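Local coordinates for probable oxidoreductase (Pseudomonas aeruginosa, PDB 4B7X), which probably catalyses NADP(H)-dependent reduction or oxidation of a still undefined substrate, as a medium-chain dehydrogenase/reductase, at residues Gly134-Phe139 with Gly160-Val165. Sequence-based numbering, arbitrary orientation.
With NAP (NADP nicotinamide-adenine-dinucleotide phosphate), chain T.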
ATOM      1  N   GLY H 134      -2.986  -9.746  20.698  1.00 36.02           N
ATOM      2  CA  GLY H 134      -2.779  -8.467  21.361  1.00 36.45           C
ATOM      3  C   GLY H 134      -1.611  -7.685  20.795  1.00 37.35           C
ATOM      4  O   GLY H 134      -1.690  -6.464  20.653  1.00 41.95           O
ATOM      5  N   MET H 135      -0.534  -8.388  20.466  1.00 36.48           N
ATOM      6  CA  MET H 135       0.684  -7.758  19.963  1.00 36.74           C
ATOM      7  C   MET H 135       0.505  -7.298  18.520  1.00 34.91           C
ATOM      8  O   MET H 135       0.954  -6.209  18.144  1.00 36.49           O
ATOM      9  CB  MET H 135       1.880  -8.699  20.126  1.00 39.47           C
ATOM     10  CG  MET H 135       2.236  -9.004  21.583  1.00 41.60           C
ATOM     11  SD  MET H 135       2.706  -7.542  22.539  1.00 45.07           S
ATOM     12  CE  MET H 135       1.158  -7.021  23.281  1.00 46.44           C
ATOM     13  N   THR H 136      -0.186  -8.119  17.738  1.00 33.70           N
ATOM     14  CA  THR H 136      -0.556  -7.784  16.376  1.00 35.43           C
ATOM     15  C   THR H 136      -1.317  -6.456  16.340  1.00 38.32           C
ATOM     16  O   THR H 136      -0.947  -5.538  15.589  1.00 39.30           O
ATOM     17  CB  THR H 136      -1.424  -8.902  15.771  1.00 36.77           C
ATOM     18  OG1 THR H 136      -0.755 -10.165  15.913  1.00 36.28           O
ATOM     19  CG2 THR H 136      -1.717  -8.631  14.301  1.00 37.43           C
ATOM     20  N   ALA H 137      -2.363  -6.352  17.165  1.00 36.00           N
ATOM     21  CA  ALA H 137      -3.151  -5.128  17.260  1.00 36.05           C
ATOM     22  C   ALA H 137      -2.260  -3.970  17.663  1.00 34.01           C
ATOM     23  O   ALA H 137      -2.291  -2.913  17.033  1.00 36.14           O
ATOM     24  CB  ALA H 137      -4.293  -5.285  18.266  1.00 35.85           C
ATOM     25  N   TYR H 138      -1.469  -4.196  18.705  1.00 32.62           N
ATOM     26  CA  TYR H 138      -0.571  -3.196  19.269  1.00 32.33           C
ATOM     27  C   TYR H 138       0.428  -2.656  18.233  1.00 33.15           C
ATOM     28  O   TYR H 138       0.439  -1.449  17.939  1.00 34.70           O
ATOM     29  CB  TYR H 138       0.179  -3.811  20.456  1.00 33.54           C
ATOM     30  CG  TYR H 138       1.026  -2.833  21.234  1.00 36.76           C
ATOM     31  CD1 TYR H 138       0.478  -2.093  22.281  1.00 35.57           C
ATOM     32  CD2 TYR H 138       2.385  -2.645  20.924  1.00 35.99           C
ATOM     33  CE1 TYR H 138       1.248  -1.186  22.997  1.00 37.53           C
ATOM     34  CE2 TYR H 138       3.169  -1.748  21.644  1.00 37.77           C
ATOM     35  CZ  TYR H 138       2.597  -1.018  22.676  1.00 39.84           C
ATOM     36  OH  TYR H 138       3.358  -0.113  23.395  1.00 41.43           O
ATOM     37  N   PHE H 139       1.255  -3.540  17.678  1.00 31.32           N
ATOM     38  CA  PHE H 139       2.304  -3.108  16.750  1.00 30.66           C
ATOM     39  C   PHE H 139       1.783  -2.684  15.387  1.00 30.56           C
ATOM     40  O   PHE H 139       2.273  -1.707  14.834  1.00 30.41           O
ATOM     41  CB  PHE H 139       3.419  -4.143  16.628  1.00 28.91           C
ATOM     42  CG  PHE H 139       4.153  -4.368  17.914  1.00 29.67           C
ATOM     43  CD1 PHE H 139       4.987  -3.374  18.439  1.00 29.14           C
ATOM     44  CD2 PHE H 139       3.980  -5.539  18.621  1.00 28.38           C
ATOM     45  CE1 PHE H 139       5.659  -3.574  19.635  1.00 30.15           C
ATOM     46  CE2 PHE H 139       4.637  -5.737  19.826  1.00 29.83           C
ATOM     47  CZ  PHE H 139       5.484  -4.757  20.332  1.00 29.07           C
ATOM     48  N   GLY H 160     -13.423  -9.175  16.659  1.00 40.77           N
ATOM     49  CA  GLY H 160     -12.422 -10.231  16.845  1.00 38.02           C
ATOM     50  C   GLY H 160     -11.294  -9.895  17.808  1.00 37.56           C
ATOM     51  O   GLY H 160     -11.232  -8.794  18.380  1.00 42.77           O
ATOM     52  N   ALA H 161     -10.384 -10.845  17.981  1.00 36.18           N
ATOM     53  CA  ALA H 161      -9.276 -10.700  18.927  1.00 35.78           C
ATOM     54  C   ALA H 161      -8.331  -9.547  18.567  1.00 36.97           C
ATOM     55  O   ALA H 161      -7.995  -8.740  19.431  1.00 39.08           O
ATOM     56  CB  ALA H 161      -8.508 -12.008  19.050  1.00 35.32           C
ATOM     57  N   VAL H 162      -7.922  -9.462  17.306  1.00 32.77           N
ATOM     58  CA  VAL H 162      -7.048  -8.372  16.876  1.00 33.39           C
ATOM     59  C   VAL H 162      -7.806  -7.040  16.801  1.00 32.01           C
ATOM     60  O   VAL H 162      -7.367  -6.024  17.357  1.00 29.22           O
ATOM     61  CB  VAL H 162      -6.383  -8.659  15.499  1.00 30.82           C
ATOM     62  CG1 VAL H 162      -5.605  -7.448  15.021  1.00 31.14           C
ATOM     63  CG2 VAL H 162      -5.461  -9.867  15.568  1.00 31.61           C
ATOM     64  N   GLY H 163      -8.934  -7.055  16.096  1.00 32.83           N
ATOM     65  CA  GLY H 163      -9.714  -5.844  15.855  1.00 35.82           C
ATOM     66  C   GLY H 163     -10.208  -5.185  17.123  1.00 36.64           C
ATOM     67  O   GLY H 163     -10.218  -3.944  17.225  1.00 41.05           O
ATOM     68  N   SER H 164     -10.603  -6.005  18.096  1.00 38.61           N
ATOM     69  CA  SER H 164     -11.190  -5.490  19.333  1.00 37.98           C
ATOM     70  C   SER H 164     -10.146  -4.769  20.169  1.00 39.93           C
ATOM     71  O   SER H 164     -10.414  -3.710  20.751  1.00 43.00           O
ATOM     72  CB  SER H 164     -11.908  -6.592  20.127  1.00 39.18           C
ATOM     73  OG  SER H 164     -11.007  -7.509  20.732  1.00 41.77           O
ATOM     74  N   VAL H 165      -8.934  -5.314  20.191  1.00 39.82           N
ATOM     75  CA  VAL H 165      -7.833  -4.664  20.890  1.00 37.22           C
ATOM     76  C   VAL H 165      -7.382  -3.429  20.113  1.00 36.92           C
ATOM     77  O   VAL H 165      -7.060  -2.408  20.701  1.00 38.22           O
ATOM     78  CB  VAL H 165      -6.652  -5.634  21.099  1.00 38.01           C
ATOM     79  CG1 VAL H 165      -5.489  -4.938  21.786  1.00 34.61           C
ATOM     80  CG2 VAL H 165      -7.106  -6.835  21.911  1.00 37.16           C
TER
HETATM   81  PA  NAP T 400     -11.016 -13.025  14.817  1.00 40.40           P
HETATM   82  O1A NAP T 400     -11.109 -12.952  16.417  1.00 40.01           O
HETATM   83  O2A NAP T 400     -11.192 -11.677  14.221  1.00 43.26           O
HETATM   84  O5B NAP T 400     -12.044 -14.107  14.267  1.00 40.20           O
HETATM   85  C5B NAP T 400     -12.298 -14.115  12.855  1.00 40.48           C
HETATM   86  C4B NAP T 400     -13.403 -13.108  12.484  1.00 42.09           C
HETATM   87  O4B NAP T 400     -13.301 -12.832  11.074  1.00 41.63           O
HETATM   88  C3B NAP T 400     -14.790 -13.757  12.633  1.00 43.00           C
HETATM   89  O3B NAP T 400     -15.284 -13.570  13.980  1.00 43.86           O
HETATM   90  C2B NAP T 400     -15.632 -12.965  11.645  1.00 41.65           C
HETATM   91  O2B NAP T 400     -16.127 -11.831  12.320  1.00 42.74           O
HETATM   92  C1B NAP T 400     -14.631 -12.420  10.629  1.00 40.78           C
HETATM   93  N9A NAP T 400     -14.870 -12.986   9.302  1.00 39.14           N
HETATM   94  C8A NAP T 400     -14.656 -14.254   8.928  1.00 39.96           C
HETATM   95  N7A NAP T 400     -14.969 -14.390   7.636  1.00 40.59           N
HETATM   96  C5A NAP T 400     -15.374 -13.202   7.194  1.00 38.71           C
HETATM   97  C6A NAP T 400     -15.819 -12.740   5.970  1.00 39.22           C
HETATM   98  N6A NAP T 400     -15.894 -13.567   4.938  1.00 40.67           N
HETATM   99  N1A NAP T 400     -16.172 -11.451   5.840  1.00 38.71           N
HETATM  100  C2A NAP T 400     -16.093 -10.618   6.869  1.00 39.63           C
HETATM  101  N3A NAP T 400     -15.670 -11.018   8.060  1.00 39.10           N
HETATM  102  C4A NAP T 400     -15.308 -12.306   8.247  1.00 39.53           C
HETATM  103  O3  NAP T 400      -9.551 -13.584  14.447  1.00 42.91           O
HETATM  104  PN  NAP T 400      -8.248 -12.714  14.814  1.00 40.05           P
HETATM  105  O1N NAP T 400      -7.346 -13.623  15.536  1.00 41.05           O
HETATM  106  O2N NAP T 400      -8.601 -11.417  15.452  1.00 41.89           O
HETATM  107  O5D NAP T 400      -7.722 -12.495  13.326  1.00 41.35           O
HETATM  108  C5D NAP T 400      -8.101 -11.346  12.581  1.00 41.35           C
HETATM  109  C4D NAP T 400      -7.191 -11.126  11.353  1.00 39.95           C
HETATM  110  O4D NAP T 400      -5.820 -10.802  11.740  1.00 39.35           O
HETATM  111  C3D NAP T 400      -7.111 -12.362  10.460  1.00 39.70           C
HETATM  112  O3D NAP T 400      -7.108 -11.878   9.135  1.00 38.15           O
HETATM  113  C2D NAP T 400      -5.741 -12.970  10.783  1.00 40.59           C
HETATM  114  O2D NAP T 400      -5.221 -13.698   9.653  1.00 40.57           O
HETATM  115  C1D NAP T 400      -4.928 -11.710  10.995  1.00 39.45           C
HETATM  116  N1N NAP T 400      -3.697 -11.853  11.789  1.00 37.92           N
HETATM  117  C2N NAP T 400      -2.543 -11.291  11.242  1.00 37.41           C
HETATM  118  C3N NAP T 400      -1.333 -11.364  11.914  1.00 37.07           C
HETATM  119  C7N NAP T 400      -0.101 -10.721  11.257  1.00 36.34           C
HETATM  120  O7N NAP T 400       0.964 -10.650  11.857  1.00 34.19           O
HETATM  121  N7N NAP T 400      -0.306 -10.192  10.045  1.00 33.83           N
HETATM  122  C4N NAP T 400      -1.287 -11.991  13.165  1.00 38.48           C
HETATM  123  C5N NAP T 400      -2.446 -12.549  13.727  1.00 36.63           C
HETATM  124  C6N NAP T 400      -3.658 -12.482  13.046  1.00 35.79           C
HETATM  125  P2B NAP T 400     -17.631 -11.320  12.053  1.00 42.14           P
HETATM  126  O1X NAP T 400     -17.837 -11.335  10.459  1.00 41.36           O
HETATM  127  O2X NAP T 400     -18.584 -12.473  12.668  1.00 44.74           O
HETATM  128  O3X NAP T 400     -17.842 -10.017  12.701  1.00 46.03           O
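The dinucleotide-binding helix of the Rossmann domain, 161-172, packs here against helix 132-145, with V162 and V165 lying against A137. The axes of the two short segments come within 8.0 Å and cross at -46°. A137 offers only a methyl on this side: its CB lies 3.3 Å from V162 O and 3.7 Å from V165 CB. CG1 of V162, anti to the backbone N (chi1 174°), reaches across to the other helix, 4.1 Å from both A137 CB and T136 CG2. The other branch, CG2, turns to NADP and lies 3.5 Å from its O2N. G160 caps the helix, its CA packing 3.1 Å from NADP O1A, and the first turn grips the pyrophosphate: V162 N donates almost straight to NADP O2N (175°), A161 N to O1A. T136 meets the nicotinamide ring, its OG1 3.3 Å from NADP C4N, the hydride-carrying carbon, while its hydroxyl is hydrogen-bonded to M132 O. V280 N and N225 O are also hydrogen-bonded to the cofactor. A glycine-capped helix start holding the pyrophosphate through backbone N-H groups is the hallmark of the Rossmann fold in medium-chain dehydrogenases/reductases.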